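Local coordinates for major exported protein (Pseudomonas aeruginosa, PDB 3HE1) that is secreted and belongs to the Hcp family, whose members probably form hexameric rings that stack into the tube of the type VI secretion system, at residues 133-138 with 173-178. Numbering follows the deposited sequence.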
ATOM      1  N   TYR A 133      29.169   8.985 -12.268  1.00 24.14           N
ATOM      2  CA  TYR A 133      28.379   8.358 -13.339  1.00 16.44           C
ATOM      3  C   TYR A 133      27.712   9.440 -14.197  1.00 39.77           C
ATOM      4  O   TYR A 133      27.322  10.488 -13.670  1.00 36.77           O
ATOM      5  CB  TYR A 133      27.306   7.458 -12.727  1.00 18.77           C
ATOM      6  CG  TYR A 133      26.768   6.361 -13.621  1.00 18.16           C
ATOM      7  CD1 TYR A 133      27.495   5.200 -13.838  1.00 25.65           C
ATOM      8  CD2 TYR A 133      25.509   6.460 -14.204  1.00 29.02           C
ATOM      9  CE1 TYR A 133      26.995   4.185 -14.647  1.00 32.65           C
ATOM     10  CE2 TYR A 133      25.004   5.454 -15.002  1.00 21.17           C
ATOM     11  CZ  TYR A 133      25.751   4.322 -15.222  1.00 22.47           C
ATOM     12  OH  TYR A 133      25.260   3.317 -16.017  1.00 29.56           O
ATOM     13  N   THR A 134      27.585   9.195 -15.505  1.00 31.10           N
ATOM     14  CA  THR A 134      26.809  10.082 -16.383  1.00 22.79           C
ATOM     15  C   THR A 134      25.818   9.339 -17.268  1.00 26.61           C
ATOM     16  O   THR A 134      26.107   8.273 -17.803  1.00 29.95           O
ATOM     17  CB  THR A 134      27.697  10.948 -17.267  1.00 20.58           C
ATOM     18  OG1 THR A 134      28.576  11.716 -16.435  1.00 28.32           O
ATOM     19  CG2 THR A 134      26.857  11.902 -18.117  1.00 25.22           C
ATOM     20  N   THR A 135      24.624   9.904 -17.364  1.00 35.05           N
ATOM     21  CA  THR A 135      23.609   9.455 -18.300  1.00 33.97           C
ATOM     22  C   THR A 135      23.350  10.631 -19.228  1.00 27.25           C
ATOM     23  O   THR A 135      23.211  11.763 -18.774  1.00 30.98           O
ATOM     24  CB  THR A 135      22.296   9.114 -17.585  1.00 25.42           C
ATOM     25  OG1 THR A 135      22.529   8.087 -16.613  1.00 24.45           O
ATOM     26  CG2 THR A 135      21.243   8.658 -18.598  1.00 21.15           C
ATOM     27  N   VAL A 136      23.289  10.380 -20.524  1.00 31.13           N
ATOM     28  CA  VAL A 136      23.157  11.478 -21.462  1.00 32.23           C
ATOM     29  C   VAL A 136      22.211  11.160 -22.605  1.00 29.80           C
ATOM     30  O   VAL A 136      22.373  10.142 -23.289  1.00 32.20           O
ATOM     31  CB  VAL A 136      24.518  11.836 -22.044  1.00 17.40           C
ATOM     32  CG1 VAL A 136      24.349  12.748 -23.236  1.00 31.39           C
ATOM     33  CG2 VAL A 136      25.373  12.507 -20.983  1.00 38.08           C
ATOM     34  N   LEU A 137      21.231  12.035 -22.816  1.00 17.00           N
ATOM     35  CA  LEU A 137      20.355  11.914 -23.976  1.00 21.85           C
ATOM     36  C   LEU A 137      20.801  12.826 -25.106  1.00 29.26           C
ATOM     37  O   LEU A 137      21.217  13.957 -24.874  1.00 31.06           O
ATOM     38  CB  LEU A 137      18.908  12.223 -23.626  1.00 26.38           C
ATOM     39  CG  LEU A 137      18.406  11.564 -22.340  1.00 51.81           C
ATOM     40  CD1 LEU A 137      16.892  11.755 -22.209  1.00 39.64           C
ATOM     41  CD2 LEU A 137      18.788  10.086 -22.307  1.00 33.58           C
ATOM     42  N   GLU A 138      20.728  12.298 -26.326  1.00 30.59           N
ATOM     43  CA  GLU A 138      20.914  13.071 -27.547  1.00 43.66           C
ATOM     44  C   GLU A 138      19.563  13.156 -28.259  1.00 47.83           C
ATOM     45  O   GLU A 138      18.821  12.173 -28.313  1.00 38.80           O
ATOM     46  CB  GLU A 138      21.981  12.426 -28.460  1.00 21.60           C
ATOM     47  CG  GLU A 138      23.276  12.073 -27.723  1.00 41.65           C
ATOM     48  CD  GLU A 138      24.509  11.981 -28.613  1.00 51.74           C
ATOM     49  OE1 GLU A 138      24.430  12.333 -29.812  1.00 59.57           O
ATOM     50  OE2 GLU A 138      25.570  11.564 -28.094  1.00 48.15           O
ATOM     51  N   ILE A 173      21.160   7.234 -25.947  1.00 29.61           N
ATOM     52  CA  ILE A 173      21.482   7.439 -24.562  1.00 38.81           C
ATOM     53  C   ILE A 173      22.815   6.785 -24.328  1.00 32.46           C
ATOM     54  O   ILE A 173      23.129   5.748 -24.917  1.00 28.97           O
ATOM     55  CB  ILE A 173      20.465   6.742 -23.693  1.00 24.96           C
ATOM     56  CG1 ILE A 173      20.866   6.815 -22.220  1.00 29.57           C
ATOM     57  CG2 ILE A 173      20.349   5.325 -24.155  1.00 34.58           C
ATOM     58  CD1 ILE A 173      19.747   6.408 -21.270  1.00 30.23           C
ATOM     59  N   THR A 174      23.612   7.413 -23.483  1.00 24.47           N
ATOM     60  CA  THR A 174      24.942   6.934 -23.214  1.00 35.27           C
ATOM     61  C   THR A 174      25.098   6.879 -21.708  1.00 39.89           C
ATOM     62  O   THR A 174      24.701   7.812 -20.997  1.00 24.60           O
ATOM     63  CB  THR A 174      26.012   7.854 -23.855  1.00 29.21           C
ATOM     64  OG1 THR A 174      25.742   7.994 -25.251  1.00 37.21           O
ATOM     65  CG2 THR A 174      27.405   7.261 -23.690  1.00 53.86           C
ATOM     66  N   TRP A 175      25.632   5.760 -21.228  1.00 40.64           N
ATOM     67  CA  TRP A 175      25.916   5.580 -19.814  1.00 31.48           C
ATOM     68  C   TRP A 175      27.415   5.449 -19.654  1.00 34.29           C
ATOM     69  O   TRP A 175      28.036   4.587 -20.265  1.00 27.11           O
ATOM     70  CB  TRP A 175      25.264   4.312 -19.278  1.00 30.88           C
ATOM     71  CG  TRP A 175      23.800   4.133 -19.578  1.00 27.67           C
ATOM     72  CD1 TRP A 175      22.735   4.506 -18.790  1.00 27.27           C
ATOM     73  CD2 TRP A 175      23.242   3.487 -20.724  1.00 32.70           C
ATOM     74  NE1 TRP A 175      21.553   4.140 -19.391  1.00 20.08           N
ATOM     75  CE2 TRP A 175      21.839   3.516 -20.583  1.00 28.30           C
ATOM     76  CE3 TRP A 175      23.794   2.894 -21.870  1.00 25.88           C
ATOM     77  CZ2 TRP A 175      20.982   2.973 -21.541  1.00 50.37           C
ATOM     78  CZ3 TRP A 175      22.943   2.359 -22.823  1.00 17.74           C
ATOM     79  CH2 TRP A 175      21.553   2.400 -22.653  1.00 30.32           C
ATOM     80  N   THR A 176      27.995   6.297 -18.820  1.00 22.06           N
ATOM     81  CA  THR A 176      29.422   6.256 -18.582  1.00 29.64           C
ATOM     82  C   THR A 176      29.696   6.183 -17.099  1.00 30.72           C
ATOM     83  O   THR A 176      29.067   6.898 -16.327  1.00 22.96           O
ATOM     84  CB  THR A 176      30.065   7.523 -19.073  1.00 25.10           C
ATOM     85  OG1 THR A 176      29.676   7.751 -20.434  1.00 29.87           O
ATOM     86  CG2 THR A 176      31.570   7.410 -18.960  1.00 40.41           C
ATOM     87  N   HIS A 177      30.620   5.318 -16.699  1.00 34.82           N
ATOM     88  CA  HIS A 177      31.122   5.351 -15.334  1.00 30.46           C
ATOM     89  C   HIS A 177      32.389   6.198 -15.347  1.00 27.92           C
ATOM     90  O   HIS A 177      33.309   5.906 -16.103  1.00 35.71           O
ATOM     91  CB  HIS A 177      31.396   3.944 -14.792  1.00 27.03           C
ATOM     92  CG  HIS A 177      31.753   3.930 -13.339  1.00 20.18           C
ATOM     93  ND1 HIS A 177      31.012   3.260 -12.390  1.00 28.71           N
ATOM     94  CD2 HIS A 177      32.748   4.554 -12.664  1.00 22.15           C
ATOM     95  CE1 HIS A 177      31.550   3.452 -11.197  1.00 46.65           C
ATOM     96  NE2 HIS A 177      32.606   4.235 -11.336  1.00 26.60           N
ATOM     97  N   GLU A 178      32.422   7.243 -14.513  1.00 46.24           N
ATOM     98  CA  GLU A 178      33.429   8.320 -14.588  1.00 32.39           C
ATOM     99  C   GLU A 178      34.737   8.071 -13.840  1.00 34.56           C
ATOM    100  O   GLU A 178      35.763   8.679 -14.167  1.00 49.00           O
ATOM    101  CB  GLU A 178      32.848   9.659 -14.102  1.00 22.21           C
ATOM    102  CG  GLU A 178      31.689  10.197 -14.929  1.00 30.19           C
ATOM    103  CD  GLU A 178      32.086  10.559 -16.351  1.00 26.79           C
ATOM    104  OE1 GLU A 178      33.291  10.542 -16.666  1.00 36.08           O
ATOM    105  OE2 GLU A 178      31.189  10.868 -17.160  1.00 31.61           O
TER
HETATM  106  O   HOH W   1      27.462   9.059 -20.356  1.00 21.49           O
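Thr134 and Thr176 form an antiparallel hydrogen-bonded pair: Thr134 N reaches Thr176 O and Thr176 N reaches Thr134 O, both at 2.9 Å and nearly straight. Two residues along, Val136 and Thr174 repeat the exchange with more bent bonds, the N-H...O angle from Val136 N to Thr174 O falling to 140°. CA-H...O contacts fill in between, the shortest from Ile173 CA to Val136 O at 3.1 Å.

On the face carrying Tyr133, Thr135, Leu137, Ile173, Trp175 and His177, the contact is mostly apolar, with aromatic rings among its parts. With CG anti to its backbone N (chi1 -158°), Tyr133 lays its ring over the backbone of the neighbouring strand, so that Thr176 O sits over one ring face, toward the rim, and Tyr133 OH ends 3.4 Å from Trp175 CB. Farther along, Ile173 reaches two side chains of the partner strand: Ile173 CD1 meets Thr135 CG2 at 3.8 Å, while Leu137 CD2, on a side chain pointing the same way, packs at 3.9 Å from Ile173 CG1. Within its own strand, Ile173 CG1 also sits above the Trp175 indole, toward its rim.

The opposite face carries Thr134, Val136, Thr174 and Thr176, and its polar contacts run through hydroxyls and a water. The water, 2.6 Å from Thr176 OG1, also donates a weak hydrogen bond to Thr134 O. Glu178, bent at chi2 just past the strand end, brings its carboxylate back toward Thr134 OG1, although that hydroxyl is less surely placed.

Within the curled antiparallel sheet of the Hcp fold, strand 129-137 lies between 112-123 and 172-177, the latter flanked in turn by 183-187. Trp120 hydrogen-bonds Thr135 OG1 and meets the Tyr133 ring edge-to-face; on the aromatic face a second subunit of the six-chain assembly packs Leu104 against Trp175 and accepts a hydrogen bond from His177 NE2 at Asp47 O, making these paired strands part of the subunit interface.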